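Local atomic coordinates of SusD superfamily protein (Bacteroides thetaiotaomicron VPI-5482, PDB entry 3HDX), a protein that probably binds polysaccharide at the outer membrane of a gut bacterium and takes part in its uptake, like other SusD-type proteins. Residues Thr34-Ile37 and Cys38-Arg42; Asp53-Ala56 and Val57-Asn60. All coordinates share one frame; numbering follows the deposited sequence.

Contact 1. Residues Thr34-Ile37 and Cys38-Arg42; sequences THWI and CGDLR
Trp-36 O accepts two backbone bonds from the following turn, one from Asp-40 N at 2.8 Å and one from Leu-41 N at 2.9 Å, and this double grip marks where helix 34-41 widens from an alpha to a pi-type turn. The two donors approach differently: Leu-41 N lies almost in line with the carbonyl, at a C=O...N angle of 169°, whereas Asp-40 N stands above the carbonyl plane. Two residues earlier, Cys-38 N bonds to Thr-34 O in the usual i to i+4 way at 2.8 Å, while the bond from Gly-39 N to His-35 O is weak.

The carboxylate of Asp-40 lies edge-on beside the indole of Trp-36. OD2 meets the ring edge at CD1, 3.4 Å away and close to the ring plane, with ring and carboxylate only 6° from coplanar. In both residues CG stands anti to the carbonyl carbon (chi1 -52° in Trp-36), which runs the two side chains the same way. The polar partners of the carboxylate lie outside this turn: the backbone N-H of Gly-428 bonds to OD2, and that of Gly-426, weakly, to OD1. On one face of the indole, His-35 CB sits over the ring centre.

Apolar contacts join Ile-37 and Leu-41, which lie side by side with CD1 of the former 3.6 Å from CD2 of the latter. Thr-34 CG2 similarly touches Cys-38 SG at 3.9 Å.

The turn is buried among several elements of the chain. Ile-37 and Leu-41 pack on helix 52-58, His-35 and Trp-36 touch strand 358-361, and Cys-38 meets Tyr-432 of helix 430-441, with Trp-458 from a loop lying against both Ile-37 and Cys-38.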
loop_
_atom_site.group_PDB
_atom_site.type_symbol
_atom_site.label_atom_id
_atom_site.label_comp_id
_atom_site.label_asym_id
_atom_site.label_seq_id
_atom_site.Cartn_x
_atom_site.Cartn_y
_atom_site.Cartn_z
ATOM N N THR A 34 -8.813 2.660 -6.445
ATOM C CA THR A 34 -8.160 3.684 -5.647
ATOM C C THR A 34 -6.666 3.461 -5.454
ATOM O O THR A 34 -5.868 4.355 -5.671
ATOM C CB THR A 34 -8.855 3.838 -4.247
ATOM O OG1 THR A 34 -10.130 4.470 -4.430
ATOM C CG2 THR A 34 -7.977 4.622 -3.248
ATOM N N HIS A 35 -6.294 2.254 -5.058
ATOM C CA HIS A 35 -4.891 2.001 -4.718
ATOM C C HIS A 35 -3.926 2.353 -5.855
ATOM O O HIS A 35 -2.920 3.038 -5.651
ATOM C CB HIS A 35 -4.731 0.543 -4.263
ATOM C CG HIS A 35 -3.364 0.215 -3.722
ATOM N ND1 HIS A 35 -2.831 0.804 -2.594
ATOM C CD2 HIS A 35 -2.453 -0.698 -4.140
ATOM C CE1 HIS A 35 -1.634 0.284 -2.369
ATOM N NE2 HIS A 35 -1.381 -0.628 -3.292
ATOM N N TRP A 36 -4.316 1.960 -7.061
ATOM C CA TRP A 36 -3.505 2.159 -8.264
ATOM C C TRP A 36 -3.701 3.529 -8.861
ATOM O O TRP A 36 -2.752 4.115 -9.381
ATOM C CB TRP A 36 -3.747 1.014 -9.264
ATOM C CG TRP A 36 -3.551 -0.295 -8.562
ATOM C CD1 TRP A 36 -2.371 -0.920 -8.282
ATOM C CD2 TRP A 36 -4.581 -1.066 -7.927
ATOM N NE1 TRP A 36 -2.602 -2.048 -7.532
ATOM C CE2 TRP A 36 -3.946 -2.157 -7.293
ATOM C CE3 TRP A 36 -5.987 -0.935 -7.819
ATOM C CZ2 TRP A 36 -4.665 -3.116 -6.567
ATOM C CZ3 TRP A 36 -6.699 -1.886 -7.088
ATOM C CH2 TRP A 36 -6.028 -2.951 -6.453
ATOM N N ILE A 37 -4.948 4.021 -8.824
ATOM C CA ILE A 37 -5.276 5.351 -9.334
ATOM C C ILE A 37 -4.500 6.406 -8.543
ATOM O O ILE A 37 -3.827 7.282 -9.120
ATOM C CB ILE A 37 -6.815 5.623 -9.229
ATOM C CG1 ILE A 37 -7.604 4.759 -10.237
ATOM C CG2 ILE A 37 -7.114 7.116 -9.367
ATOM C CD1 ILE A 37 -7.351 5.013 -11.664
ATOM N N CYS A 38 -4.528 6.275 -7.215
ATOM C CA CYS A 38 -3.852 7.234 -6.343
ATOM C C CYS A 38 -2.352 7.015 -6.213
ATOM O O CYS A 38 -1.632 7.999 -5.954
ATOM C CB CYS A 38 -4.502 7.259 -4.939
ATOM S SG CYS A 38 -6.224 7.719 -4.943
ATOM N N GLY A 39 -1.905 5.757 -6.330
ATOM C CA GLY A 39 -0.520 5.383 -6.087
ATOM C C GLY A 39 0.395 5.172 -7.269
ATOM O O GLY A 39 1.578 5.397 -7.158
ATOM N N ASP A 40 -0.146 4.668 -8.375
ATOM C CA ASP A 40 0.619 4.377 -9.582
ATOM C C ASP A 40 0.357 5.340 -10.732
ATOM O O ASP A 40 1.279 5.737 -11.440
ATOM C CB ASP A 40 0.338 2.959 -10.106
ATOM C CG ASP A 40 1.037 1.902 -9.323
ATOM O OD1 ASP A 40 2.272 1.842 -9.352
ATOM O OD2 ASP A 40 0.363 1.111 -8.678
ATOM N N LEU A 41 -0.908 5.713 -10.924
ATOM C CA LEU A 41 -1.279 6.480 -12.130
ATOM C C LEU A 41 -0.888 7.946 -12.074
ATOM O O LEU A 41 -0.430 8.517 -13.083
ATOM C CB LEU A 41 -2.771 6.288 -12.429
ATOM C CG LEU A 41 -3.339 6.922 -13.720
ATOM C CD1 LEU A 41 -2.642 6.350 -14.960
ATOM C CD2 LEU A 41 -4.852 6.637 -13.746
ATOM N N ARG A 42 -1.093 8.561 -10.916
ATOM C CA ARG A 42 -0.850 9.992 -10.670
ATOM C C ARG A 42 0.629 10.340 -10.853
ATOM O O ARG A 42 1.484 9.904 -10.089
ATOM C CB ARG A 42 -1.346 10.358 -9.284
ATOM C CG ARG A 42 -1.416 11.812 -9.015
ATOM C CD ARG A 42 -1.938 12.064 -7.646
ATOM N NE ARG A 42 -2.124 13.486 -7.398
ATOM C CZ ARG A 42 -2.335 14.004 -6.190
ATOM N NH1 ARG A 42 -2.456 13.204 -5.113
ATOM N NH2 ARG A 42 -2.436 15.322 -6.063
#

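Contact 2. Residues Asp53-Ala56 and Val57-Asn60; sequences DLQA and VSDN
This is a local contact along helix 52-58 and its C-terminal end, a short helix set well out from the centre of the chain, with one flank packed on its neighbours and the other reaching the protein surface. Backbone bonds of the i to i+4 kind carry it: Val-57 N reaches Asp-53 O at 3.2 Å, Ser-58 N reaches Leu-54 O at 3.0 Å with an almost straight N-H...O angle of 172°, and Asp-59 N reaches Gln-55 O at 2.9 Å. Asn-60 then takes a positive phi, and its N turns back to Val-57 O, closing the helix with a Schellman motif; its side chain bonds to Arg-42 and to Gly-455 O.

Side chains meet on the outer flank. Gln-55 leaves the backbone with CG anti to N (chi1 -173°) and then bends at chi2, which brings its amide back alongside the next turn. There NE2 makes a weak bond to Asp-59 OD1 at 3.2 Å, the amide and carboxylate planes 24° apart. The same nitrogen donates to a water, which also lies 2.6 Å from Ser-58 OG and so joins Gln-55 to Ser-58. On the inner flank Leu-54 touches Val-48 of strand 47-48 and Leu-68 of helix 67-73, while Ala-56 and Val-57 meet Leu-69 of that helix.

A weak direct bond and one water tie Gln-55 to Asp-59 and Ser-58, and a neighbouring molecule in the crystal, touching both Gln-55 and Asp-59, may influence their placing. The side chains thus add little directed bonding to the backbone pattern that ends the helix.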
loop_
_atom_site.group_PDB
_atom_site.type_symbol
_atom_site.label_atom_id
_atom_site.label_comp_id
_atom_site.label_asym_id
_atom_site.label_seq_id
_atom_site.Cartn_x
_atom_site.Cartn_y
_atom_site.Cartn_z
ATOM N N ASP A 53 -10.526 10.496 -18.343
ATOM C CA ASP A 53 -10.616 10.514 -16.860
ATOM C C ASP A 53 -9.322 9.992 -16.220
ATOM O O ASP A 53 -8.729 10.640 -15.373
ATOM C CB ASP A 53 -11.910 9.870 -16.299
ATOM C CG ASP A 53 -12.106 8.425 -16.668
ATOM O OD1 ASP A 53 -11.310 7.825 -17.421
ATOM O OD2 ASP A 53 -13.060 7.799 -16.152
ATOM N N LEU A 54 -8.844 8.866 -16.727
ATOM C CA LEU A 54 -7.534 8.309 -16.274
ATOM C C LEU A 54 -6.408 9.273 -16.631
ATOM O O LEU A 54 -5.508 9.492 -15.838
ATOM C CB LEU A 54 -7.311 6.937 -16.900
ATOM C CG LEU A 54 -8.282 5.804 -16.565
ATOM C CD1 LEU A 54 -7.891 4.505 -17.272
ATOM C CD2 LEU A 54 -8.372 5.552 -15.049
ATOM N N GLN A 55 -6.492 9.922 -17.803
ATOM C CA GLN A 55 -5.456 10.861 -18.196
ATOM C C GLN A 55 -5.420 12.055 -17.210
ATOM O O GLN A 55 -4.325 12.602 -16.916
ATOM C CB GLN A 55 -5.648 11.339 -19.660
ATOM C CG GLN A 55 -4.486 12.184 -20.147
ATOM C CD GLN A 55 -3.206 11.385 -20.175
ATOM O OE1 GLN A 55 -3.022 10.514 -21.029
ATOM N NE2 GLN A 55 -2.327 11.635 -19.182
ATOM N N ALA A 56 -6.611 12.492 -16.739
ATOM C CA ALA A 56 -6.674 13.596 -15.764
ATOM C C ALA A 56 -5.957 13.226 -14.453
ATOM O O ALA A 56 -5.216 14.030 -13.901
ATOM C CB ALA A 56 -8.097 14.053 -15.508
ATOM N N VAL A 57 -6.145 11.984 -13.997
ATOM C CA VAL A 57 -5.408 11.522 -12.809
ATOM C C VAL A 57 -3.893 11.590 -13.078
ATOM O O VAL A 57 -3.112 12.138 -12.284
ATOM C CB VAL A 57 -5.794 10.099 -12.411
ATOM C CG1 VAL A 57 -4.938 9.611 -11.223
ATOM C CG2 VAL A 57 -7.325 9.997 -12.122
ATOM N N SER A 58 -3.473 11.006 -14.197
ATOM C CA SER A 58 -2.076 10.974 -14.564
ATOM C C SER A 58 -1.446 12.374 -14.613
ATOM O O SER A 58 -0.316 12.580 -14.145
ATOM C CB SER A 58 -1.890 10.217 -15.880
ATOM O OG SER A 58 -0.524 10.178 -16.256
ATOM N N ASP A 59 -2.201 13.343 -15.132
ATOM C CA ASP A 59 -1.747 14.726 -15.193
ATOM C C ASP A 59 -1.912 15.534 -13.928
ATOM O O ASP A 59 -1.510 16.696 -13.912
ATOM C CB ASP A 59 -2.528 15.472 -16.294
ATOM C CG ASP A 59 -2.262 14.958 -17.704
ATOM O OD1 ASP A 59 -1.200 14.371 -17.978
ATOM O OD2 ASP A 59 -3.132 15.249 -18.574
ATOM N N ASN A 60 -2.455 14.951 -12.854
ATOM C CA ASN A 60 -2.754 15.702 -11.626
ATOM C C ASN A 60 -3.784 16.834 -11.835
ATOM O O ASN A 60 -3.728 17.852 -11.130
ATOM C CB ASN A 60 -1.488 16.248 -10.938
ATOM C CG ASN A 60 -1.740 16.623 -9.475
ATOM O OD1 ASN A 60 -2.486 15.922 -8.802
ATOM N ND2 ASN A 60 -1.178 17.764 -9.006
HETATM O O HOH W 1 -0.011 9.404 -18.728
#

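Overall arrangement
Contacts 1 and 2 illustrate how two short helices in series, one ending in a pi-type turn and the other in a Schellman motif, can be joined along their sides and again just past their C-terminal ends. Their centres are 10 Å apart. An apolar seam joins them, with Ile-37 CD1 3.6 Å from Leu-54 CD2, and well away from it Arg-42 NH2 probably hydrogen-bonds to Asn-60 OD1 at 2.8 Å, linking the residues that follow the two helices. Contact 1 is wholly buried, contact 2 only partly. A 1,2-ethanediol molecule, probably from the crystallisation liquor, lies about 4 Å from the side chain of Ser-58 and does not by itself identify a polysaccharide site.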